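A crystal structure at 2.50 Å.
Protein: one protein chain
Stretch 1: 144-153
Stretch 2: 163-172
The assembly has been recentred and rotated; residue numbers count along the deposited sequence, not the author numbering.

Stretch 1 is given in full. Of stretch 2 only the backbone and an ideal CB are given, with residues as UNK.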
ATOM      1  N   THR A 144      -1.640  -5.631 -18.343  1.00 45.36           N
ATOM      2  CA  THR A 144      -2.774  -6.544 -18.496  1.00 44.32           C
ATOM      3  C   THR A 144      -3.191  -7.197 -17.184  1.00 44.02           C
ATOM      4  O   THR A 144      -4.156  -7.969 -17.159  1.00 43.83           O
ATOM      5  CB  THR A 144      -2.510  -7.671 -19.515  1.00 44.37           C
ATOM      6  OG1 THR A 144      -1.462  -8.510 -19.031  1.00 43.44           O
ATOM      7  CG2 THR A 144      -2.156  -7.130 -20.902  1.00 43.62           C
ATOM      8  N   ALA A 145      -2.470  -6.911 -16.101  1.00 43.17           N
ATOM      9  CA  ALA A 145      -2.899  -7.386 -14.777  1.00 42.69           C
ATOM     10  C   ALA A 145      -4.219  -6.750 -14.370  1.00 42.38           C
ATOM     11  O   ALA A 145      -4.452  -5.564 -14.644  1.00 42.03           O
ATOM     12  CB  ALA A 145      -1.826  -7.113 -13.716  1.00 42.71           C
ATOM     13  N   GLN A 146      -5.088  -7.555 -13.755  1.00 42.39           N
ATOM     14  CA  GLN A 146      -6.318  -7.083 -13.108  1.00 42.40           C
ATOM     15  C   GLN A 146      -6.010  -6.861 -11.639  1.00 42.01           C
ATOM     16  O   GLN A 146      -5.222  -7.611 -11.038  1.00 42.32           O
ATOM     17  CB  GLN A 146      -7.439  -8.129 -13.205  1.00 42.69           C
ATOM     18  CG  GLN A 146      -8.196  -8.183 -14.545  1.00 46.31           C
ATOM     19  CD  GLN A 146      -8.848  -6.849 -14.958  1.00 51.97           C
ATOM     20  OE1 GLN A 146      -8.894  -6.517 -16.139  1.00 53.80           O
ATOM     21  NE2 GLN A 146      -9.348  -6.085 -13.984  1.00 54.53           N
ATOM     22  N   ARG A 147      -6.657  -5.868 -11.038  1.00 41.25           N
ATOM     23  CA  ARG A 147      -6.327  -5.498  -9.667  1.00 40.32           C
ATOM     24  C   ARG A 147      -7.557  -5.402  -8.787  1.00 40.39           C
ATOM     25  O   ARG A 147      -8.528  -4.722  -9.116  1.00 40.56           O
ATOM     26  CB  ARG A 147      -5.515  -4.208  -9.641  1.00 39.23           C
ATOM     27  CG  ARG A 147      -4.260  -4.321 -10.451  1.00 38.19           C
ATOM     28  CD  ARG A 147      -3.336  -3.113 -10.292  1.00 39.18           C
ATOM     29  NE  ARG A 147      -2.169  -3.352 -11.126  1.00 39.36           N
ATOM     30  CZ  ARG A 147      -2.108  -3.059 -12.423  1.00 39.11           C
ATOM     31  NH1 ARG A 147      -3.127  -2.447 -13.015  1.00 36.12           N
ATOM     32  NH2 ARG A 147      -1.015  -3.366 -13.119  1.00 40.25           N
ATOM     33  N   TYR A 148      -7.497  -6.111  -7.667  1.00 40.06           N
ATOM     34  CA  TYR A 148      -8.578  -6.153  -6.708  1.00 39.48           C
ATOM     35  C   TYR A 148      -8.062  -5.569  -5.405  1.00 39.01           C
ATOM     36  O   TYR A 148      -7.014  -5.991  -4.894  1.00 39.22           O
ATOM     37  CB  TYR A 148      -9.010  -7.594  -6.445  1.00 39.79           C
ATOM     38  CG  TYR A 148      -9.639  -8.341  -7.598  1.00 40.22           C
ATOM     39  CD1 TYR A 148     -10.018  -7.692  -8.764  1.00 40.66           C
ATOM     40  CD2 TYR A 148      -9.898  -9.713  -7.491  1.00 41.33           C
ATOM     41  CE1 TYR A 148     -10.600  -8.391  -9.819  1.00 41.09           C
ATOM     42  CE2 TYR A 148     -10.484 -10.415  -8.518  1.00 41.13           C
ATOM     43  CZ  TYR A 148     -10.841  -9.749  -9.681  1.00 41.01           C
ATOM     44  OH  TYR A 148     -11.415 -10.442 -10.709  1.00 41.38           O
ATOM     45  N   ILE A 149      -8.807  -4.611  -4.868  1.00 37.84           N
ATOM     46  CA  ILE A 149      -8.490  -4.009  -3.592  1.00 36.19           C
ATOM     47  C   ILE A 149      -9.625  -4.204  -2.604  1.00 36.15           C
ATOM     48  O   ILE A 149     -10.806  -4.305  -2.988  1.00 35.67           O
ATOM     49  CB  ILE A 149      -8.193  -2.496  -3.734  1.00 36.27           C
ATOM     50  CG1 ILE A 149      -9.439  -1.710  -4.164  1.00 35.45           C
ATOM     51  CG2 ILE A 149      -7.004  -2.272  -4.657  1.00 35.69           C
ATOM     52  CD1 ILE A 149      -9.237  -0.182  -4.270  1.00 35.57           C
ATOM     53  N   ALA A 150      -9.267  -4.287  -1.328  1.00 35.68           N
ATOM     54  CA  ALA A 150     -10.249  -4.154  -0.269  1.00 35.88           C
ATOM     55  C   ALA A 150      -9.568  -3.266   0.741  1.00 36.41           C
ATOM     56  O   ALA A 150      -8.745  -3.734   1.540  1.00 36.40           O
ATOM     57  CB  ALA A 150     -10.621  -5.499   0.323  1.00 34.96           C
ATOM     58  N   TRP A 151      -9.880  -1.973   0.654  1.00 37.14           N
ATOM     59  CA  TRP A 151      -9.194  -0.918   1.419  1.00 37.60           C
ATOM     60  C   TRP A 151     -10.164  -0.204   2.331  1.00 38.02           C
ATOM     61  O   TRP A 151     -11.337  -0.023   1.998  1.00 38.04           O
ATOM     62  CB  TRP A 151      -8.583   0.137   0.490  1.00 37.41           C
ATOM     63  CG  TRP A 151      -7.257  -0.221  -0.169  1.00 38.25           C
ATOM     64  CD1 TRP A 151      -6.415  -1.246   0.166  1.00 38.96           C
ATOM     65  CD2 TRP A 151      -6.623   0.474  -1.260  1.00 37.84           C
ATOM     66  NE1 TRP A 151      -5.305  -1.243  -0.657  1.00 39.14           N
ATOM     67  CE2 TRP A 151      -5.408  -0.198  -1.536  1.00 38.15           C
ATOM     68  CE3 TRP A 151      -6.968   1.597  -2.031  1.00 36.31           C
ATOM     69  CZ2 TRP A 151      -4.531   0.219  -2.546  1.00 38.86           C
ATOM     70  CZ3 TRP A 151      -6.100   2.009  -3.045  1.00 37.52           C
ATOM     71  CH2 TRP A 151      -4.891   1.332  -3.284  1.00 37.69           C
ATOM     72  N   GLY A 152      -9.674   0.238   3.472  1.00 38.75           N
ATOM     73  CA  GLY A 152     -10.506   1.028   4.368  1.00 39.57           C
ATOM     74  C   GLY A 152     -10.364   2.529   4.217  1.00 39.75           C
ATOM     75  O   GLY A 152     -11.336   3.250   4.349  1.00 39.43           O
ATOM     76  N   ARG A 153      -9.160   3.007   3.934  1.00 40.82           N
ATOM     77  CA  ARG A 153      -8.847   4.422   4.183  1.00 41.94           C
ATOM     78  C   ARG A 153      -8.467   5.223   2.950  1.00 42.27           C
ATOM     79  O   ARG A 153      -8.165   6.409   3.047  1.00 42.57           O
ATOM     80  CB  ARG A 153      -7.759   4.549   5.264  1.00 42.08           C
ATOM     81  CG  ARG A 153      -8.143   3.859   6.559  1.00 44.59           C
ATOM     82  CD  ARG A 153      -7.862   4.694   7.769  1.00 48.93           C
ATOM     83  NE  ARG A 153      -8.582   4.162   8.926  1.00 51.05           N
ATOM     84  CZ  ARG A 153      -9.671   4.706   9.477  1.00 52.72           C
ATOM     85  NH1 ARG A 153     -10.197   5.839   9.000  1.00 52.06           N
ATOM     86  NH2 ARG A 153     -10.236   4.112  10.527  1.00 52.50           N
ATOM     87  N   UNK A 163      -8.480   3.695 -14.621  1.00 48.98           N
ATOM     88  CA  UNK A 163      -7.128   3.956 -15.054  1.00 48.44           C
ATOM     89  C   UNK A 163      -6.124   2.913 -14.556  1.00 47.35           C
ATOM     90  O   UNK A 163      -5.090   2.692 -15.178  1.00 46.75           O
ATOM     91  CB  UNK A 163      -6.705   5.349 -14.583  1.00 48.44           C
ATOM     92  N   UNK A 164      -6.423   2.277 -13.426  1.00 46.35           N
ATOM     93  CA  UNK A 164      -5.483   1.326 -12.832  1.00 44.88           C
ATOM     94  C   UNK A 164      -5.999  -0.098 -12.844  1.00 44.36           C
ATOM     95  O   UNK A 164      -5.409  -0.980 -12.211  1.00 43.57           O
ATOM     96  CB  UNK A 164      -5.163   1.736 -11.393  1.00 44.88           C
ATOM     97  N   UNK A 165      -7.096  -0.326 -13.567  1.00 44.18           N
ATOM     98  CA  UNK A 165      -7.633  -1.671 -13.706  1.00 44.04           C
ATOM     99  C   UNK A 165      -8.056  -2.285 -12.364  1.00 43.66           C
ATOM    100  O   UNK A 165      -7.903  -3.507 -12.142  1.00 43.66           O
ATOM    101  CB  UNK A 165      -6.594  -2.569 -14.380  1.00 44.04           C
ATOM    102  N   UNK A 166      -8.557  -1.428 -11.471  1.00 42.69           N
ATOM    103  CA  UNK A 166      -8.967  -1.819 -10.125  1.00 41.66           C
ATOM    104  C   UNK A 166     -10.454  -2.160 -10.093  1.00 41.28           C
ATOM    105  O   UNK A 166     -11.264  -1.445 -10.678  1.00 41.31           O
ATOM    106  CB  UNK A 166      -8.658  -0.703  -9.125  1.00 41.66           C
ATOM    107  N   UNK A 167     -10.797  -3.257  -9.422  1.00 40.66           N
ATOM    108  CA  UNK A 167     -12.140  -3.474  -8.900  1.00 40.01           C
ATOM    109  C   UNK A 167     -12.013  -3.430  -7.381  1.00 40.21           C
ATOM    110  O   UNK A 167     -11.066  -3.986  -6.825  1.00 40.52           O
ATOM    111  CB  UNK A 167     -12.741  -4.794  -9.386  1.00 40.01           C
ATOM    112  N   UNK A 168     -12.975  -2.790  -6.722  1.00 40.04           N
ATOM    113  CA  UNK A 168     -12.932  -2.550  -5.286  1.00 40.18           C
ATOM    114  C   UNK A 168     -13.942  -3.414  -4.533  1.00 40.27           C
ATOM    115  O   UNK A 168     -15.022  -3.697  -5.045  1.00 40.32           O
ATOM    116  CB  UNK A 168     -13.192  -1.071  -4.995  1.00 40.18           C
ATOM    117  N   UNK A 169     -13.613  -3.795  -3.303  1.00 40.29           N
ATOM    118  CA  UNK A 169     -14.507  -4.638  -2.479  1.00 40.48           C
ATOM    119  C   UNK A 169     -14.566  -4.114  -1.050  1.00 40.54           C
ATOM    120  O   UNK A 169     -13.563  -3.681  -0.506  1.00 40.41           O
ATOM    121  CB  UNK A 169     -14.037  -6.094  -2.482  1.00 40.48           C
ATOM    122  N   UNK A 170     -15.745  -4.147  -0.445  1.00 40.56           N
ATOM    123  CA  UNK A 170     -15.903  -3.608   0.901  1.00 40.53           C
ATOM    124  C   UNK A 170     -15.415  -4.604   1.967  1.00 40.60           C
ATOM    125  O   UNK A 170     -15.900  -5.727   2.037  1.00 41.07           O
ATOM    126  CB  UNK A 170     -17.368  -3.245   1.150  1.00 40.53           C
ATOM    127  N   UNK A 171     -14.468  -4.185   2.793  1.00 40.72           N
ATOM    128  CA  UNK A 171     -14.015  -4.984   3.931  1.00 41.08           C
ATOM    129  C   UNK A 171     -15.158  -5.350   4.891  1.00 41.88           C
ATOM    130  O   UNK A 171     -15.989  -4.511   5.220  1.00 42.64           O
ATOM    131  CB  UNK A 171     -12.928  -4.223   4.693  1.00 41.08           C
ATOM    132  N   UNK A 172     -15.203  -6.602   5.330  1.00 42.58           N
ATOM    133  CA  UNK A 172     -16.104  -7.001   6.404  1.00 43.16           C
ATOM    134  C   UNK A 172     -15.232  -7.301   7.617  1.00 43.38           C
ATOM    135  O   UNK A 172     -14.273  -8.087   7.521  1.00 42.77           O
ATOM    136  CB  UNK A 172     -16.962  -8.205   6.012  1.00 43.16           C
TER

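Position 163 lies on helical backbone, and its ideal CB has nothing of stretch 1 within 5.5 Å. Stretch 1 sets no rule here; the deposited residue is Glu163, which makes no contact.

At 164 the CB points sideways, 4.9 Å from Arg147 NH1, so a further positive charge would be a poor neighbour while apolar or polar residues could serve. The real demand falls on the backbone: Arg147 NH1 donates a hydrogen bond to the carbonyl O of 164 at 2.8 Å, approaching near the plane of the guanidinium. Leu164 fills the position, leaving the polar work to its main chain.

Position 165 has positive phi (61/34) just after the helix, in a Schellman motif. Glycine is the usual answer, and asparagine the common one with a side chain. The CB points toward stretch 1, 3.7 Å from both Ala145 O and Arg147 NH1, which favours something short and polar. The residue is Asn165; its amide orientation is uncertain in the model, but its backbone is clear, with Arg147 N donating to Asn165 O at 2.9 Å. This bond opens the parallel ladder.

At 166 the extended backbone pairs with Arg147, and the CB leaves on the face shared by Arg147 and Ile149, 4.9 Å from Ile149 CD1. A beta-branched or other aliphatic side chain would suit. Ile166 brings its CG2 to 3.6 Å from Ile149 CD1, while its CA makes a CA-H...O contact with Arg147 O at 3.1 Å.

Position 167 pairs with Tyr148, its CB on the tyrosine's face of the sheet and 4.0 Å from Tyr148 CD1. Valine, threonine or a larger apolar residue could lie beside the ring. Thr167 adds a hydroxyl: its OG1 is hydrogen-bonded to water 1 at 2.5 Å, and water 1 donates to Asn165 O at 3.1 Å. Its backbone bonds on both sides of Tyr148, Thr167 N to Arg147 O at 2.7 Å and Ile149 N to Thr167 O at 3.1 Å.

At 168 the chain returns to the face of Ile149, and the ideal CB of 168 lies 3.9 Å from Ile149 CG1. Small or beta-branched residues fit. Ser168 reaches a water through OG at 2.7 Å, and that water accepts from Trp151 N at 3.0 Å.

At 169 the CB points sideways, 4.5 Å from Ala150 CB, with the Tyr148 ring within reach of a long side chain; an aromatic or large aliphatic residue is indicated. Phe169 sets its edge to the face of Tyr148, with CE2 4.0 Å from Tyr148 CG, and Phe169 N donates to Ile149 O at 2.9 Å.

Position 170 points away and is unconstrained by stretch 1; it is Ala170.

At 171 the CB points toward stretch 1 but stays 5.1 Å from Ala150 CB, a gap calling for leucine or methionine. Leu171 closes it: CD2 lies 3.6 Å from Ala150 CB, and CD1 3.5 Å from Gly152 N.

Position 172 is out of reach; Ile172 touches nothing here.

Stretch 2, residues 163-172: ELNITSFALI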
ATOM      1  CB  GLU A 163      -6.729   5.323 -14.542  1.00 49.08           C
ATOM      2  CG  GLU A 163      -5.829   6.074 -15.433  1.00 51.40           C
ATOM      3  CD  GLU A 163      -5.740   7.513 -15.018  1.00 55.53           C
ATOM      4  OE1 GLU A 163      -6.765   8.097 -14.574  1.00 57.04           O
ATOM      5  OE2 GLU A 163      -4.631   8.055 -15.148  1.00 57.63           O
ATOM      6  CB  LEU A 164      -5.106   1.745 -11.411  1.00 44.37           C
ATOM      7  CG  LEU A 164      -4.370   3.071 -11.303  1.00 43.49           C
ATOM      8  CD1 LEU A 164      -4.386   3.544  -9.884  1.00 42.98           C
ATOM      9  CD2 LEU A 164      -2.944   2.928 -11.810  1.00 42.83           C
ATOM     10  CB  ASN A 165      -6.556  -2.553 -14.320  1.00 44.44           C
ATOM     11  CG  ASN A 165      -6.770  -2.818 -15.781  1.00 46.14           C
ATOM     12  OD1 ASN A 165      -6.178  -3.741 -16.303  1.00 48.87           O
ATOM     13  ND2 ASN A 165      -7.624  -2.035 -16.448  1.00 47.71           N
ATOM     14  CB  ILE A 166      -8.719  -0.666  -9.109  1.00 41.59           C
ATOM     15  CG1 ILE A 166      -7.226  -0.513  -8.806  1.00 40.89           C
ATOM     16  CG2 ILE A 166      -9.497  -0.899  -7.815  1.00 40.33           C
ATOM     17  CD1 ILE A 166      -6.848   0.845  -8.241  1.00 41.00           C
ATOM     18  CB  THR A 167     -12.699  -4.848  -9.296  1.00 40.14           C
ATOM     19  OG1 THR A 167     -12.478  -5.076 -10.691  1.00 39.82           O
ATOM     20  CG2 THR A 167     -14.179  -4.934  -8.985  1.00 37.34           C
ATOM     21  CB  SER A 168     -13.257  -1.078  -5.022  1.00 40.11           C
ATOM     22  OG  SER A 168     -13.139  -0.784  -3.642  1.00 40.91           O
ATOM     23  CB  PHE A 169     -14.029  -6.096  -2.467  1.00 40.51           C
ATOM     24  CG  PHE A 169     -14.053  -6.753  -3.815  1.00 40.21           C
ATOM     25  CD1 PHE A 169     -15.094  -7.621  -4.154  1.00 40.03           C
ATOM     26  CD2 PHE A 169     -13.039  -6.498  -4.752  1.00 40.46           C
ATOM     27  CE1 PHE A 169     -15.136  -8.240  -5.405  1.00 40.06           C
ATOM     28  CE2 PHE A 169     -13.060  -7.094  -6.009  1.00 41.33           C
ATOM     29  CZ  PHE A 169     -14.117  -7.984  -6.340  1.00 41.35           C
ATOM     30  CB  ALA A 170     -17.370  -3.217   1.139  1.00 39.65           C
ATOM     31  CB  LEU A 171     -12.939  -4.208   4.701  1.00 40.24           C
ATOM     32  CG  LEU A 171     -11.637  -3.993   3.953  1.00 38.99           C
ATOM     33  CD1 LEU A 171     -10.898  -2.864   4.584  1.00 36.84           C
ATOM     34  CD2 LEU A 171     -10.797  -5.277   3.945  1.00 36.63           C
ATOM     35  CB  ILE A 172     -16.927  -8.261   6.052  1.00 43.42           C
ATOM     36  CG1 ILE A 172     -17.586  -8.144   4.664  1.00 44.86           C
ATOM     37  CG2 ILE A 172     -17.937  -8.576   7.166  1.00 43.14           C
ATOM     38  CD1 ILE A 172     -18.827  -7.245   4.577  1.00 47.12           C
TER
HETATM   39  O   HOH W   1     -10.171  -5.485 -11.591  1.00 32.58           O
HETATM   40  O   HOH W   2     -13.602  -1.361   2.106  1.00 33.80           O
HETATM   41  O   HOH W   3     -12.130  -1.231  -1.132  1.00 39.06           O
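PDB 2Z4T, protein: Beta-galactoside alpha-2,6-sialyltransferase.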